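Local coordinates for protein 5-oxopent-3-ene-1,2,5-tricarboxylate decarboxylase (Exiguobacterium antarcticum B7, PDB 6IYM) that belongs to the fumarylacetoacetate hydrolase family and carries a magnesium ion at an acidic metal site, at residues K4-I16 and R24-L36. Residues are numbered along the deposited sequence; the frame is centred on the assembly and turned at random.
Sequences KWFRFEQDGRARI and RYDVTPQVYTDSL
The guanidinium of R15 has the CB and OG1 side of T28 over one face and the carboxylate of D26 at its edge. D26 also touches the edge of the F8 ring at CZ, with carboxylate and ring nearly perpendicular (86°). CB of R15 lies over one face of F8. The W5 ring receives V31 CG1 and I16 CG2 at its edge. L36 CD1 packs obliquely against W5, near CB and the ring atom CE3. R24 meets F6 in an off-centre cation-pi contact, its CZ 4.9 Å from the ring centroid; its NH2 is also paired with E19.

The motif is an N-terminal antiparallel beta meander. Strands 4-10 and 13-20 form a hairpin, strand 23-26 adds to the second of these, and a short helix, 28-31, follows. The magnesium ion, held by E124, E126 and D155, lies in another part of the chain; none of these three residues belongs to either segment.

R15 and D26 form a salt bridge. NE donates to OD2 at 2.6 Å on the syn side, almost in the guanidinium plane. NH2 adds a weak bond to the same oxygen. The bend at chi3 of R15 (73°) turns its tip back over T28. The other oxygen, OD1, caps the helix: it accepts from T28 N at 3.0 Å and from T28 OG1 at 2.7 Å. D26 therefore ties strand 13-20 to the helix start.

I16 is gripped on its backbone. Its N donates to T28 OG1, and its O accepts from V27 N at 3.3 Å. Its side chain reaches the loop after the helix and also packs on V39. With CG1 beside the backbone N (chi1 -69°), the chain extends past D34, and CD1 ends 3.2 Å from T33 O.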
loop_
_atom_site.group_PDB
_atom_site.type_symbol
_atom_site.label_atom_id
_atom_site.label_comp_id
_atom_site.label_asym_id
_atom_site.label_seq_id
_atom_site.Cartn_x
_atom_site.Cartn_y
_atom_site.Cartn_z
ATOM N N LYS A 4 23.975 5.055 -12.693
ATOM C CA LYS A 4 23.235 4.462 -11.550
ATOM C C LYS A 4 22.941 5.599 -10.583
ATOM O O LYS A 4 23.793 6.487 -10.471
ATOM C CB LYS A 4 24.034 3.345 -10.877
ATOM C CG LYS A 4 24.587 2.305 -11.838
ATOM C CD LYS A 4 25.172 1.079 -11.155
ATOM C CE LYS A 4 26.021 0.246 -12.089
ATOM N NZ LYS A 4 26.325 -1.079 -11.513
ATOM N N TRP A 5 21.754 5.605 -9.977
ATOM C CA TRP A 5 21.326 6.662 -9.029
ATOM C C TRP A 5 21.267 6.061 -7.636
ATOM O O TRP A 5 20.763 4.933 -7.507
ATOM C CB TRP A 5 19.957 7.228 -9.402
ATOM C CG TRP A 5 19.925 8.038 -10.653
ATOM C CD1 TRP A 5 19.689 7.614 -11.924
ATOM C CD2 TRP A 5 20.092 9.453 -10.722
ATOM N NE1 TRP A 5 19.728 8.669 -12.788
ATOM C CE2 TRP A 5 19.964 9.812 -12.078
ATOM C CE3 TRP A 5 20.329 10.442 -9.768
ATOM C CZ2 TRP A 5 20.084 11.134 -12.502
ATOM C CZ3 TRP A 5 20.454 11.747 -10.190
ATOM C CH2 TRP A 5 20.325 12.089 -11.537
ATOM N N PHE A 6 21.702 6.811 -6.633
ATOM C CA PHE A 6 21.517 6.429 -5.217
ATOM C C PHE A 6 21.383 7.686 -4.370
ATOM O O PHE A 6 21.610 8.822 -4.867
ATOM C CB PHE A 6 22.668 5.542 -4.736
ATOM C CG PHE A 6 24.047 6.095 -4.975
ATOM C CD1 PHE A 6 24.699 5.868 -6.178
ATOM C CD2 PHE A 6 24.691 6.839 -3.994
ATOM C CE1 PHE A 6 25.978 6.360 -6.391
ATOM C CE2 PHE A 6 25.963 7.346 -4.212
ATOM C CZ PHE A 6 26.607 7.096 -5.409
ATOM N N ARG A 7 20.909 7.448 -3.154
ATOM C CA ARG A 7 20.945 8.382 -2.018
ATOM C C ARG A 7 22.055 7.861 -1.099
ATOM O O ARG A 7 22.180 6.619 -0.997
ATOM C CB ARG A 7 19.557 8.405 -1.380
ATOM C CG ARG A 7 19.060 9.782 -0.974
ATOM C CD ARG A 7 17.578 9.793 -0.709
ATOM N NE ARG A 7 17.133 8.579 -0.050
ATOM C CZ ARG A 7 16.605 8.506 1.161
ATOM N NH1 ARG A 7 16.412 9.595 1.871
ATOM N NH2 ARG A 7 16.249 7.336 1.659
ATOM N N PHE A 8 22.869 8.750 -0.519
ATOM C CA PHE A 8 23.890 8.406 0.508
ATOM C C PHE A 8 23.813 9.407 1.659
ATOM O O PHE A 8 23.270 10.509 1.446
ATOM C CB PHE A 8 25.287 8.375 -0.109
ATOM C CG PHE A 8 25.832 9.707 -0.568
ATOM C CD1 PHE A 8 26.578 10.504 0.291
ATOM C CD2 PHE A 8 25.653 10.135 -1.874
ATOM C CE1 PHE A 8 27.122 11.702 -0.145
ATOM C CE2 PHE A 8 26.194 11.335 -2.311
ATOM C CZ PHE A 8 26.931 12.115 -1.448
ATOM N N GLU A 9 24.356 9.034 2.820
ATOM C CA GLU A 9 24.299 9.816 4.080
ATOM C C GLU A 9 25.547 10.698 4.206
ATOM O O GLU A 9 26.668 10.187 3.975
ATOM C CB GLU A 9 24.198 8.874 5.276
ATOM C CG GLU A 9 24.406 9.552 6.617
ATOM C CD GLU A 9 24.447 8.560 7.765
ATOM O OE1 GLU A 9 23.826 7.483 7.620
ATOM O OE2 GLU A 9 25.118 8.848 8.785
ATOM N N GLN A 10 25.335 11.965 4.589
ATOM C CA GLN A 10 26.386 12.949 4.974
ATOM C C GLN A 10 25.862 13.861 6.097
ATOM O O GLN A 10 24.912 14.640 5.857
ATOM C CB GLN A 10 26.816 13.750 3.750
ATOM C CG GLN A 10 28.036 14.615 4.001
ATOM C CD GLN A 10 28.694 14.978 2.697
ATOM O OE1 GLN A 10 29.404 14.174 2.099
ATOM N NE2 GLN A 10 28.417 16.185 2.230
ATOM N N ASP A 11 26.458 13.748 7.289
ATOM C CA ASP A 11 26.137 14.558 8.494
ATOM C C ASP A 11 24.738 14.199 9.009
ATOM O O ASP A 11 24.036 15.115 9.472
ATOM C CB ASP A 11 26.265 16.055 8.195
ATOM C CG ASP A 11 27.641 16.445 7.681
ATOM O OD1 ASP A 11 28.226 15.662 6.892
ATOM O OD2 ASP A 11 28.125 17.522 8.081
ATOM N N GLY A 12 24.378 12.911 8.966
ATOM C CA GLY A 12 23.051 12.391 9.351
ATOM C C GLY A 12 21.953 12.889 8.421
ATOM O O GLY A 12 20.790 12.904 8.877
ATOM N N ARG A 13 22.304 13.254 7.170
ATOM C CA ARG A 13 21.409 13.954 6.198
ATOM C C ARG A 13 21.598 13.454 4.756
ATOM O O ARG A 13 22.744 13.405 4.250
ATOM C CB ARG A 13 21.623 15.468 6.265
ATOM C CG ARG A 13 20.829 16.124 7.385
ATOM C CD ARG A 13 20.856 17.638 7.371
ATOM N NE ARG A 13 22.169 18.158 7.726
ATOM C CZ ARG A 13 23.004 18.745 6.883
ATOM N NH1 ARG A 13 22.669 18.899 5.611
ATOM N NH2 ARG A 13 24.172 19.186 7.315
ATOM N N ALA A 14 20.472 13.173 4.097
ATOM C CA ALA A 14 20.377 12.597 2.741
ATOM C C ALA A 14 21.083 13.508 1.734
ATOM O O ALA A 14 20.885 14.722 1.812
ATOM C CB ALA A 14 18.922 12.403 2.385
ATOM N N ARG A 15 21.869 12.914 0.828
ATOM C CA ARG A 15 22.371 13.532 -0.428
ATOM C C ARG A 15 22.138 12.550 -1.583
ATOM O O ARG A 15 21.791 11.398 -1.305
ATOM C CB ARG A 15 23.849 13.915 -0.297
ATOM C CG ARG A 15 24.081 15.157 0.551
ATOM C CD ARG A 15 25.499 15.694 0.463
ATOM N NE ARG A 15 25.787 16.357 -0.803
ATOM C CZ ARG A 15 25.375 17.579 -1.150
ATOM N NH1 ARG A 15 24.629 18.297 -0.325
ATOM N NH2 ARG A 15 25.711 18.082 -2.329
ATOM N N ILE A 16 22.320 12.991 -2.830
ATOM C CA ILE A 16 22.083 12.164 -4.046
ATOM C C ILE A 16 23.419 12.001 -4.766
ATOM O O ILE A 16 24.188 12.985 -4.864
ATOM C CB ILE A 16 21.009 12.776 -4.970
ATOM C CG1 ILE A 16 19.617 12.724 -4.345
ATOM C CG2 ILE A 16 21.014 12.116 -6.343
ATOM C CD1 ILE A 16 18.616 13.614 -5.053
ATOM N N ARG A 24 31.904 7.357 -7.952
ATOM C CA ARG A 24 30.638 7.864 -7.373
ATOM C C ARG A 24 30.737 9.378 -7.165
ATOM O O ARG A 24 31.354 9.818 -6.158
ATOM C CB ARG A 24 30.355 7.074 -6.094
ATOM C CG ARG A 24 30.229 5.585 -6.359
ATOM C CD ARG A 24 29.490 4.831 -5.280
ATOM N NE ARG A 24 28.726 3.750 -5.896
ATOM C CZ ARG A 24 28.238 2.696 -5.252
ATOM N NH1 ARG A 24 28.443 2.558 -3.950
ATOM N NH2 ARG A 24 27.560 1.777 -5.926
ATOM N N TYR A 25 30.129 10.135 -8.083
ATOM C CA TYR A 25 30.069 11.617 -8.062
ATOM C C TYR A 25 28.829 12.009 -7.257
ATOM O O TYR A 25 27.788 11.332 -7.403
ATOM C CB TYR A 25 30.082 12.173 -9.492
ATOM C CG TYR A 25 30.950 11.376 -10.432
ATOM C CD1 TYR A 25 32.332 11.401 -10.325
ATOM C CD2 TYR A 25 30.392 10.545 -11.392
ATOM C CE1 TYR A 25 33.137 10.640 -11.160
ATOM C CE2 TYR A 25 31.183 9.777 -12.234
ATOM C CZ TYR A 25 32.563 9.822 -12.121
ATOM O OH TYR A 25 33.346 9.061 -12.944
ATOM N N ASP A 26 28.959 13.028 -6.402
ATOM C CA ASP A 26 27.821 13.700 -5.718
ATOM C C ASP A 26 27.207 14.715 -6.696
ATOM O O ASP A 26 27.886 15.695 -7.031
ATOM C CB ASP A 26 28.289 14.329 -4.404
ATOM C CG ASP A 26 27.241 15.192 -3.731
ATOM O OD1 ASP A 26 26.187 15.430 -4.364
ATOM O OD2 ASP A 26 27.491 15.618 -2.579
ATOM N N VAL A 27 25.966 14.492 -7.138
ATOM C CA VAL A 27 25.305 15.275 -8.226
ATOM C C VAL A 27 24.246 16.210 -7.641
ATOM O O VAL A 27 23.549 16.870 -8.436
ATOM C CB VAL A 27 24.645 14.372 -9.283
ATOM C CG1 VAL A 27 25.652 13.444 -9.938
ATOM C CG2 VAL A 27 23.464 13.596 -8.710
ATOM N N THR A 28 24.109 16.275 -6.319
ATOM C CA THR A 28 22.976 16.990 -5.674
ATOM C C THR A 28 22.846 18.386 -6.285
ATOM O O THR A 28 21.743 18.763 -6.680
ATOM C CB THR A 28 23.133 16.957 -4.148
ATOM O OG1 THR A 28 23.501 15.613 -3.832
ATOM C CG2 THR A 28 21.896 17.374 -3.385
ATOM N N PRO A 29 23.940 19.193 -6.370
ATOM C CA PRO A 29 23.869 20.550 -6.916
ATOM C C PRO A 29 23.218 20.674 -8.302
ATOM O O PRO A 29 22.338 21.507 -8.438
ATOM C CB PRO A 29 25.344 20.988 -6.979
ATOM C CG PRO A 29 25.991 20.235 -5.835
ATOM C CD PRO A 29 25.287 18.890 -5.854
ATOM N N GLN A 30 23.628 19.875 -9.291
ATOM C CA GLN A 30 23.082 19.997 -10.678
ATOM C C GLN A 30 21.586 19.665 -10.703
ATOM O O GLN A 30 20.885 20.279 -11.527
ATOM C CB GLN A 30 23.792 19.098 -11.693
ATOM C CG GLN A 30 25.007 19.737 -12.350
ATOM C CD GLN A 30 26.285 19.108 -11.855
ATOM O OE1 GLN A 30 26.535 19.040 -10.650
ATOM N NE2 GLN A 30 27.095 18.626 -12.790
ATOM N N VAL A 31 21.122 18.740 -9.850
ATOM C CA VAL A 31 19.735 18.176 -9.897
ATOM C C VAL A 31 18.813 18.924 -8.911
ATOM O O VAL A 31 17.586 18.745 -9.025
ATOM C CB VAL A 31 19.726 16.645 -9.677
ATOM C CG1 VAL A 31 20.635 15.931 -10.659
ATOM C CG2 VAL A 31 20.075 16.237 -8.259
ATOM N N TYR A 32 19.360 19.737 -7.997
ATOM C CA TYR A 32 18.612 20.725 -7.162
ATOM C C TYR A 32 17.570 20.023 -6.282
ATOM O O TYR A 32 16.432 20.509 -6.199
ATOM C CB TYR A 32 17.936 21.803 -8.026
ATOM C CG TYR A 32 18.888 22.605 -8.873
ATOM C CD1 TYR A 32 19.710 23.569 -8.307
ATOM C CD2 TYR A 32 18.997 22.380 -10.237
ATOM C CE1 TYR A 32 20.617 24.284 -9.072
ATOM C CE2 TYR A 32 19.897 23.091 -11.018
ATOM C CZ TYR A 32 20.708 24.049 -10.433
ATOM O OH TYR A 32 21.596 24.754 -11.192
ATOM N N THR A 33 17.955 18.941 -5.604
ATOM C CA THR A 33 17.120 18.277 -4.571
ATOM C C THR A 33 17.933 17.187 -3.865
ATOM O O THR A 33 18.929 16.744 -4.448
ATOM C CB THR A 33 15.830 17.735 -5.198
ATOM O OG1 THR A 33 15.121 17.040 -4.172
ATOM C CG2 THR A 33 16.071 16.829 -6.382
ATOM N N ASP A 34 17.509 16.797 -2.659
ATOM C CA ASP A 34 18.032 15.636 -1.876
ATOM C C ASP A 34 17.047 14.442 -1.906
ATOM O O ASP A 34 17.255 13.469 -1.124
ATOM C CB ASP A 34 18.256 16.044 -0.419
ATOM C CG ASP A 34 16.944 16.491 0.195
ATOM O OD1 ASP A 34 16.132 17.020 -0.581
ATOM O OD2 ASP A 34 16.719 16.244 1.410
ATOM N N SER A 35 15.956 14.525 -2.683
ATOM C CA SER A 35 14.968 13.420 -2.822
ATOM C C SER A 35 15.111 12.772 -4.195
ATOM O O SER A 35 14.862 13.440 -5.219
ATOM C CB SER A 35 13.559 13.823 -2.571
ATOM O OG SER A 35 12.685 12.769 -2.952
ATOM N N LEU A 36 15.550 11.512 -4.197
ATOM C CA LEU A 36 15.696 10.718 -5.434
ATOM C C LEU A 36 14.304 10.391 -5.980
ATOM O O LEU A 36 14.214 10.207 -7.193
ATOM C CB LEU A 36 16.529 9.469 -5.128
ATOM C CG LEU A 36 16.830 8.584 -6.319
ATOM C CD1 LEU A 36 17.583 9.353 -7.390
ATOM C CD2 LEU A 36 17.618 7.357 -5.880
#